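Long-range contacts in AvrA (Salmonella typhimurium, PDB 6BE0), which probably transfers acetyl groups from acetyl-CoA to serine and threonine residues of target proteins, and binds inositol hexakisphosphate and coenzyme A: residues 45-50 with 291-296; 187-192 with 286-291. All coordinates share one frame; numbering follows the deposited sequence.

Contact 1 of 2, residues 45-50 with 291-296; sequences RIVERL and KRIAEY. Unlike the reference sequence in segment 45-50: Arg45 (reference Cys). With IHP (inositol hexakisphosphate), chain B.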
loop_
_atom_site.group_PDB
_atom_site.type_symbol
_atom_site.label_atom_id
_atom_site.label_comp_id
_atom_site.label_asym_id
_atom_site.label_seq_id
_atom_site.Cartn_x
_atom_site.Cartn_y
_atom_site.Cartn_z
ATOM N N ARG A 45 -6.577 23.133 9.633
ATOM C CA ARG A 45 -8.017 23.004 9.830
ATOM C C ARG A 45 -8.472 21.583 9.506
ATOM O O ARG A 45 -9.317 21.018 10.200
ATOM C CB ARG A 45 -8.775 24.014 8.963
ATOM C CG ARG A 45 -8.481 25.469 9.306
ATOM C CD ARG A 45 -9.459 26.425 8.631
ATOM N NE ARG A 45 -9.216 26.568 7.194
ATOM C CZ ARG A 45 -8.481 27.530 6.639
ATOM N NH1 ARG A 45 -7.893 28.456 7.388
ATOM N NH2 ARG A 45 -8.332 27.567 5.323
ATOM N N ILE A 46 -7.897 21.011 8.451
ATOM C CA ILE A 46 -8.240 19.657 8.021
ATOM C C ILE A 46 -7.913 18.634 9.108
ATOM O O ILE A 46 -8.735 17.772 9.423
ATOM C CB ILE A 46 -7.503 19.284 6.710
ATOM C CG1 ILE A 46 -8.125 20.036 5.532
ATOM C CG2 ILE A 46 -7.563 17.776 6.446
ATOM C CD1 ILE A 46 -7.305 19.984 4.258
ATOM N N VAL A 47 -6.715 18.731 9.676
ATOM C CA VAL A 47 -6.278 17.797 10.710
ATOM C C VAL A 47 -7.272 17.759 11.869
ATOM O O VAL A 47 -7.591 16.687 12.385
ATOM C CB VAL A 47 -4.875 18.166 11.249
ATOM C CG1 VAL A 47 -4.535 17.362 12.508
ATOM C CG2 VAL A 47 -3.820 17.937 10.179
ATOM N N GLU A 48 -7.761 18.928 12.270
ATOM C CA GLU A 48 -8.708 19.011 13.375
ATOM C C GLU A 48 -10.011 18.300 13.020
ATOM O O GLU A 48 -10.595 17.612 13.859
ATOM C CB GLU A 48 -8.983 20.471 13.744
ATOM C CG GLU A 48 -9.814 20.648 15.016
ATOM C CD GLU A 48 -11.305 20.440 14.798
ATOM O OE1 GLU A 48 -11.809 20.777 13.705
ATOM O OE2 GLU A 48 -11.974 19.938 15.725
ATOM N N ARG A 49 -10.466 18.466 11.782
ATOM C CA ARG A 49 -11.690 17.811 11.332
ATOM C C ARG A 49 -11.538 16.294 11.363
ATOM O O ARG A 49 -12.462 15.584 11.754
ATOM C CB ARG A 49 -12.072 18.270 9.922
ATOM C CG ARG A 49 -12.516 19.724 9.840
ATOM C CD ARG A 49 -13.279 20.018 8.551
ATOM N NE ARG A 49 -12.512 19.677 7.354
ATOM C CZ ARG A 49 -12.594 18.517 6.702
ATOM N NH1 ARG A 49 -13.413 17.558 7.119
ATOM N NH2 ARG A 49 -11.850 18.316 5.623
ATOM N N LEU A 50 -10.371 15.803 10.954
ATOM C CA LEU A 50 -10.107 14.365 10.941
ATOM C C LEU A 50 -10.216 13.772 12.340
ATOM O O LEU A 50 -10.825 12.721 12.533
ATOM C CB LEU A 50 -8.719 14.072 10.367
ATOM C CG LEU A 50 -8.471 14.445 8.904
ATOM C CD1 LEU A 50 -7.052 14.076 8.506
ATOM C CD2 LEU A 50 -9.474 13.769 7.987
ATOM N N LYS A 291 -3.336 7.069 10.931
ATOM C CA LYS A 291 -2.099 7.212 10.168
ATOM C C LYS A 291 -2.167 8.425 9.245
ATOM O O LYS A 291 -1.169 9.120 9.054
ATOM C CB LYS A 291 -1.807 5.951 9.350
ATOM C CG LYS A 291 -0.440 5.963 8.658
ATOM C CD LYS A 291 0.705 6.025 9.666
ATOM C CE LYS A 291 2.067 6.058 8.989
ATOM N NZ LYS A 291 2.366 4.806 8.247
ATOM N N ARG A 292 -3.342 8.672 8.671
ATOM C CA ARG A 292 -3.549 9.856 7.844
ATOM C C ARG A 292 -3.231 11.111 8.648
ATOM O O ARG A 292 -2.574 12.029 8.154
ATOM C CB ARG A 292 -4.988 9.923 7.320
ATOM C CG ARG A 292 -5.295 11.208 6.554
ATOM C CD ARG A 292 -6.731 11.274 6.060
ATOM N NE ARG A 292 -7.016 10.271 5.033
ATOM C CZ ARG A 292 -7.711 9.153 5.229
ATOM N NH1 ARG A 292 -8.219 8.857 6.420
ATOM N NH2 ARG A 292 -7.904 8.320 4.216
ATOM N N ILE A 293 -3.708 11.139 9.889
ATOM C CA ILE A 293 -3.502 12.283 10.768
ATOM C C ILE A 293 -2.016 12.474 11.064
ATOM O O ILE A 293 -1.511 13.597 11.044
ATOM C CB ILE A 293 -4.286 12.117 12.088
ATOM C CG1 ILE A 293 -5.791 12.079 11.793
ATOM C CG2 ILE A 293 -3.962 13.253 13.059
ATOM C CD1 ILE A 293 -6.653 11.740 12.988
ATOM N N ALA A 294 -1.323 11.375 11.337
ATOM C CA ALA A 294 0.114 11.421 11.580
ATOM C C ALA A 294 0.839 11.980 10.363
ATOM O O ALA A 294 1.680 12.873 10.480
ATOM C CB ALA A 294 0.641 10.036 11.918
ATOM N N GLU A 295 0.498 11.444 9.196
ATOM C CA GLU A 295 1.104 11.860 7.939
ATOM C C GLU A 295 0.895 13.350 7.673
ATOM O O GLU A 295 1.823 14.051 7.271
ATOM C CB GLU A 295 0.531 11.033 6.789
ATOM C CG GLU A 295 1.034 9.596 6.747
ATOM C CD GLU A 295 2.401 9.468 6.097
ATOM O OE1 GLU A 295 3.118 10.486 5.992
ATOM O OE2 GLU A 295 2.756 8.345 5.683
ATOM N N TYR A 296 -0.324 13.830 7.904
ATOM C CA TYR A 296 -0.636 15.243 7.703
ATOM C C TYR A 296 0.123 16.124 8.692
ATOM O O TYR A 296 0.682 17.155 8.315
ATOM C CB TYR A 296 -2.139 15.498 7.845
ATOM C CG TYR A 296 -2.993 14.990 6.700
ATOM C CD1 TYR A 296 -2.485 14.113 5.749
ATOM C CD2 TYR A 296 -4.312 15.401 6.566
ATOM C CE1 TYR A 296 -3.270 13.655 4.707
ATOM C CE2 TYR A 296 -5.103 14.950 5.527
ATOM C CZ TYR A 296 -4.578 14.078 4.601
ATOM O OH TYR A 296 -5.369 13.632 3.569
HETATM C C1 IHP B . 7.623 3.780 11.933
HETATM C C2 IHP B . 6.366 3.846 11.075
HETATM C C3 IHP B . 5.125 3.529 11.893
HETATM C C4 IHP B . 5.042 4.423 13.112
HETATM C C5 IHP B . 6.239 4.142 14.001
HETATM C C6 IHP B . 7.528 4.501 13.277
HETATM O O11 IHP B . 8.703 4.296 11.176
HETATM P P1 IHP B . 9.726 3.259 10.524
HETATM O O21 IHP B . 10.115 3.739 9.144
HETATM O O31 IHP B . 9.095 1.889 10.396
HETATM O O41 IHP B . 10.955 3.170 11.388
HETATM O O12 IHP B . 6.251 5.148 10.458
HETATM P P2 IHP B . 6.311 5.284 8.881
HETATM O O22 IHP B . 7.537 4.595 8.332
HETATM O O32 IHP B . 5.092 4.660 8.245
HETATM O O42 IHP B . 6.369 6.748 8.507
HETATM O O13 IHP B . 3.959 3.669 11.080
HETATM P P3 IHP B . 3.135 2.367 10.672
HETATM O O23 IHP B . 2.651 2.497 9.249
HETATM O O33 IHP B . 3.987 1.125 10.787
HETATM O O43 IHP B . 1.939 2.227 11.577
HETATM O O14 IHP B . 3.786 4.243 13.794
HETATM P P4 IHP B . 3.385 2.926 14.633
HETATM O O24 IHP B . 1.971 2.523 14.281
HETATM O O34 IHP B . 4.307 1.765 14.342
HETATM O O44 IHP B . 3.418 3.234 16.105
HETATM O O15 IHP B . 6.160 4.853 15.238
HETATM P P5 IHP B . 6.800 4.202 16.533
HETATM O O25 IHP B . 7.749 3.089 16.141
HETATM O O35 IHP B . 7.556 5.262 17.294
HETATM O O45 IHP B . 5.726 3.629 17.426
HETATM O O16 IHP B . 7.624 5.913 13.105
HETATM P P6 IHP B . 8.939 6.645 13.529
HETATM O O26 IHP B . 8.712 8.135 13.535
HETATM O O36 IHP B . 9.355 6.201 14.908
HETATM O O46 IHP B . 10.048 6.335 12.554
#
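Val47 and Ile293 mark where two antiparallel helical segments come nearest, with the CA atoms of Val47 and Ile293 6.2 Å apart. Residues 45-50 belong to helix 40-55 and residues 291-296 to helix 287-300. The segment axes approach to 10.0 Å at a crossing angle of -161°. The N-terminal and C-terminal helices of the modelled chain are thus paired side by side.

Leu50 carries the largest share of the interface. Its CB lies 3.8 Å from Ile293 CG1. Its CD1 methyl meets two residues of the other helix. Leu50 CD1 is 3.6 Å from Tyr296 CD2, where the two side chains cross at about a right angle. The same methyl is 3.7 Å from Arg292 CD, so the aliphatic part of the arginine joins the apolar patch. The extended start of the Arg292 chain, with CG anti to the backbone N (chi1 175°), places CG beside this methyl.

Two other branches reach Tyr296. Ile46 CG2 lies at the ring edge, near its plane, 3.9 Å from Tyr296 CE2. Val47 CG2 touches Tyr296 CB at 3.8 Å, and it too lies near the ring plane. One ring face is covered from within its own helix: Arg292 CG sits 3.5 Å above it, offset toward the rim. Val47 CG1 and Ile293 CG2 make a looser contact.

The polar ends of this patch look elsewhere. Tyr296 OH is hydrogen-bonded to Asp68. The Arg292 guanidinium forms salt bridges with Glu185 and Asp68. Lys291 does not touch 45-50 but binds inositol hexakisphosphate, so the helix packed on 40-55 also carries a ligand-binding residue.

The chemistry between the segments is therefore apolar. The pairing rests on close packing, while Asp68 and Glu185 secure the polar ends.

Contact 2 of 2, residues 187-192 with 286-291; sequences GIFSLA and ISAHKK. With IHP (inositol hexakisphosphate), chain B.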
loop_
_atom_site.group_PDB
_atom_site.type_symbol
_atom_site.label_atom_id
_atom_site.label_comp_id
_atom_site.label_asym_id
_atom_site.label_seq_id
_atom_site.Cartn_x
_atom_site.Cartn_y
_atom_site.Cartn_z
ATOM N N GLY A 187 -5.208 5.481 -0.430
ATOM C CA GLY A 187 -3.994 6.276 -0.447
ATOM C C GLY A 187 -3.092 6.042 0.753
ATOM O O GLY A 187 -1.881 5.907 0.608
ATOM N N ILE A 188 -3.682 5.989 1.943
ATOM C CA ILE A 188 -2.910 5.820 3.171
ATOM C C ILE A 188 -2.250 4.446 3.216
ATOM O O ILE A 188 -1.072 4.329 3.555
ATOM C CB ILE A 188 -3.787 5.998 4.431
ATOM C CG1 ILE A 188 -4.574 7.311 4.365
ATOM C CG2 ILE A 188 -2.928 5.954 5.698
ATOM C CD1 ILE A 188 -3.710 8.553 4.225
ATOM N N PHE A 189 -3.014 3.411 2.878
ATOM C CA PHE A 189 -2.487 2.052 2.846
ATOM C C PHE A 189 -1.319 1.942 1.871
ATOM O O PHE A 189 -0.285 1.364 2.194
ATOM C CB PHE A 189 -3.582 1.053 2.463
ATOM C CG PHE A 189 -4.359 0.524 3.635
ATOM C CD1 PHE A 189 -3.925 -0.600 4.317
ATOM C CD2 PHE A 189 -5.525 1.145 4.053
ATOM C CE1 PHE A 189 -4.636 -1.092 5.395
ATOM C CE2 PHE A 189 -6.239 0.658 5.131
ATOM C CZ PHE A 189 -5.793 -0.463 5.802
ATOM N N SER A 190 -1.483 2.511 0.681
ATOM C CA SER A 190 -0.460 2.407 -0.353
ATOM C C SER A 190 0.798 3.183 0.031
ATOM O O SER A 190 1.919 2.743 -0.235
ATOM C CB SER A 190 -1.005 2.911 -1.691
ATOM O OG SER A 190 -2.043 2.072 -2.171
ATOM N N LEU A 191 0.608 4.340 0.657
ATOM C CA LEU A 191 1.729 5.161 1.095
ATOM C C LEU A 191 2.522 4.453 2.185
ATOM O O LEU A 191 3.751 4.457 2.173
ATOM C CB LEU A 191 1.235 6.518 1.601
ATOM C CG LEU A 191 2.303 7.487 2.115
ATOM C CD1 LEU A 191 3.349 7.785 1.049
ATOM C CD2 LEU A 191 1.647 8.771 2.594
ATOM N N ALA A 192 1.810 3.847 3.128
ATOM C CA ALA A 192 2.447 3.125 4.223
ATOM C C ALA A 192 3.199 1.906 3.702
ATOM O O ALA A 192 4.357 1.682 4.056
ATOM C CB ALA A 192 1.410 2.708 5.256
ATOM N N ILE A 286 -9.490 2.072 13.467
ATOM C CA ILE A 286 -9.258 3.410 12.933
ATOM C C ILE A 286 -7.762 3.653 12.775
ATOM O O ILE A 286 -7.302 4.793 12.827
ATOM C CB ILE A 286 -9.866 4.502 13.840
ATOM C CG1 ILE A 286 -9.242 4.457 15.241
ATOM C CG2 ILE A 286 -11.377 4.335 13.923
ATOM C CD1 ILE A 286 -9.553 5.674 16.085
ATOM N N SER A 287 -7.005 2.575 12.590
ATOM C CA SER A 287 -5.551 2.668 12.507
ATOM C C SER A 287 -5.129 3.501 11.301
ATOM O O SER A 287 -4.338 4.437 11.426
ATOM C CB SER A 287 -4.925 1.274 12.428
ATOM O OG SER A 287 -3.525 1.337 12.640
ATOM N N ALA A 288 -5.664 3.157 10.134
ATOM C CA ALA A 288 -5.353 3.877 8.906
ATOM C C ALA A 288 -5.790 5.336 8.995
ATOM O O ALA A 288 -5.091 6.228 8.515
ATOM C CB ALA A 288 -6.013 3.202 7.713
ATOM N N HIS A 289 -6.943 5.578 9.611
ATOM C CA HIS A 289 -7.442 6.939 9.773
ATOM C C HIS A 289 -6.523 7.747 10.683
ATOM O O HIS A 289 -6.319 8.942 10.468
ATOM C CB HIS A 289 -8.866 6.929 10.331
ATOM C CG HIS A 289 -9.900 6.504 9.335
ATOM N ND1 HIS A 289 -10.103 5.185 8.988
ATOM C CD2 HIS A 289 -10.783 7.225 8.605
ATOM C CE1 HIS A 289 -11.071 5.113 8.091
ATOM N NE2 HIS A 289 -11.499 6.337 7.840
ATOM N N LYS A 290 -5.967 7.092 11.697
ATOM C CA LYS A 290 -5.003 7.737 12.578
ATOM C C LYS A 290 -3.688 7.974 11.843
ATOM O O LYS A 290 -3.004 8.967 12.091
ATOM C CB LYS A 290 -4.766 6.898 13.837
ATOM C CG LYS A 290 -5.932 6.922 14.820
ATOM C CD LYS A 290 -5.777 5.892 15.933
ATOM C CE LYS A 290 -4.661 6.258 16.900
ATOM N NZ LYS A 290 -4.538 5.263 18.005
ATOM N N LYS A 291 -3.336 7.069 10.931
ATOM C CA LYS A 291 -2.099 7.212 10.168
ATOM C C LYS A 291 -2.167 8.425 9.245
ATOM O O LYS A 291 -1.169 9.120 9.054
ATOM C CB LYS A 291 -1.807 5.951 9.350
ATOM C CG LYS A 291 -0.440 5.963 8.658
ATOM C CD LYS A 291 0.705 6.025 9.666
ATOM C CE LYS A 291 2.067 6.058 8.989
ATOM N NZ LYS A 291 2.366 4.806 8.247
HETATM C C1 IHP B . 7.623 3.780 11.933
HETATM C C2 IHP B . 6.366 3.846 11.075
HETATM C C3 IHP B . 5.125 3.529 11.893
HETATM C C4 IHP B . 5.042 4.423 13.112
HETATM C C5 IHP B . 6.239 4.142 14.001
HETATM C C6 IHP B . 7.528 4.501 13.277
HETATM O O11 IHP B . 8.703 4.296 11.176
HETATM P P1 IHP B . 9.726 3.259 10.524
HETATM O O21 IHP B . 10.115 3.739 9.144
HETATM O O31 IHP B . 9.095 1.889 10.396
HETATM O O41 IHP B . 10.955 3.170 11.388
HETATM O O12 IHP B . 6.251 5.148 10.458
HETATM P P2 IHP B . 6.311 5.284 8.881
HETATM O O22 IHP B . 7.537 4.595 8.332
HETATM O O32 IHP B . 5.092 4.660 8.245
HETATM O O42 IHP B . 6.369 6.748 8.507
HETATM O O13 IHP B . 3.959 3.669 11.080
HETATM P P3 IHP B . 3.135 2.367 10.672
HETATM O O23 IHP B . 2.651 2.497 9.249
HETATM O O33 IHP B . 3.987 1.125 10.787
HETATM O O43 IHP B . 1.939 2.227 11.577
HETATM O O14 IHP B . 3.786 4.243 13.794
HETATM P P4 IHP B . 3.385 2.926 14.633
HETATM O O24 IHP B . 1.971 2.523 14.281
HETATM O O34 IHP B . 4.307 1.765 14.342
HETATM O O44 IHP B . 3.418 3.234 16.105
HETATM O O15 IHP B . 6.160 4.853 15.238
HETATM P P5 IHP B . 6.800 4.202 16.533
HETATM O O25 IHP B . 7.749 3.089 16.141
HETATM O O35 IHP B . 7.556 5.262 17.294
HETATM O O45 IHP B . 5.726 3.629 17.426
HETATM O O16 IHP B . 7.624 5.913 13.105
HETATM P P6 IHP B . 8.939 6.645 13.529
HETATM O O26 IHP B . 8.712 8.135 13.535
HETATM O O36 IHP B . 9.355 6.201 14.908
HETATM O O46 IHP B . 10.048 6.335 12.554
#
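Ile188 and Ala288 meet in a buried contact between two helices of the YopJ acetyltransferase family, which is placed in the clan of CA peptidases. Residues 187-192 lie on helix 186-199, and the side chains of Ser190 and Leu191 touch strand 111-117 of the mixed five-stranded sheet. Residues 287-291 form the first turn of helix 287-300, with Ile286 at the N-cap position. The segment axes cross at 76° and come within 9.6 Å.

The packing contacts are few and small. Ile188 CG2 is anti to its backbone N and faces the start of the other helix. There it lies 3.6 Å from Ala288 O and 3.8 Å from Lys291 CB. The side chains of Ile188 and Lys291 cross at a slant. A second contact joins Phe189 to Ala288. The CB of Phe189 points away from 286-291, yet the ring still reaches across. Phe189 CE2 is 3.6 Å from Ala288 CB, an oblique approach to the ring. Pro144 and His239 also touch this ring.

The polar interactions run to inositol hexakisphosphate. The Lys291 chain is bent at two torsions; the last (chi4 -65°) sets the position of NZ. Lys291 NZ donates to O32 on the P2 phosphate of the ligand at 2.7 Å. It also donates to O23 on the P3 phosphate, and this bond is short in the model. One ammonium group thus bridges neighbouring phosphates. Lys291, Lys238, Lys263 and Lys196 probably offset part of the phosphate charge together. His239 NE2 is also hydrogen-bonded to the ligand. Ser287 OG is hydrogen-bonded to His239 ND1, so the helix start also contacts this phosphate-binding loop residue.

Ala192 borders the bridging ammonium, with its CB 3.8 Å from Lys291 NZ.

Overall arrangement
Both contacts are buried and both use helix 287-300, at successive positions along it. Contact 2 holds the start of that helix against helix 186-199 and lies about 9 Å from the centre of the chain. Contact 1 holds the following turns against helix 40-55 and lies farther out, its centre about 19 Å from that of the chain. The contact centres are 11 Å apart. They share Lys291, which takes part in the packing of contact 2 alone. Contact 1 is carbon packing between antiparallel helices. Contact 2, deeper in the fold, combines a few apolar touches with a lysine ammonium bound to phosphates. Arg292 joins the two, since its guanidinium also packs on Ile188.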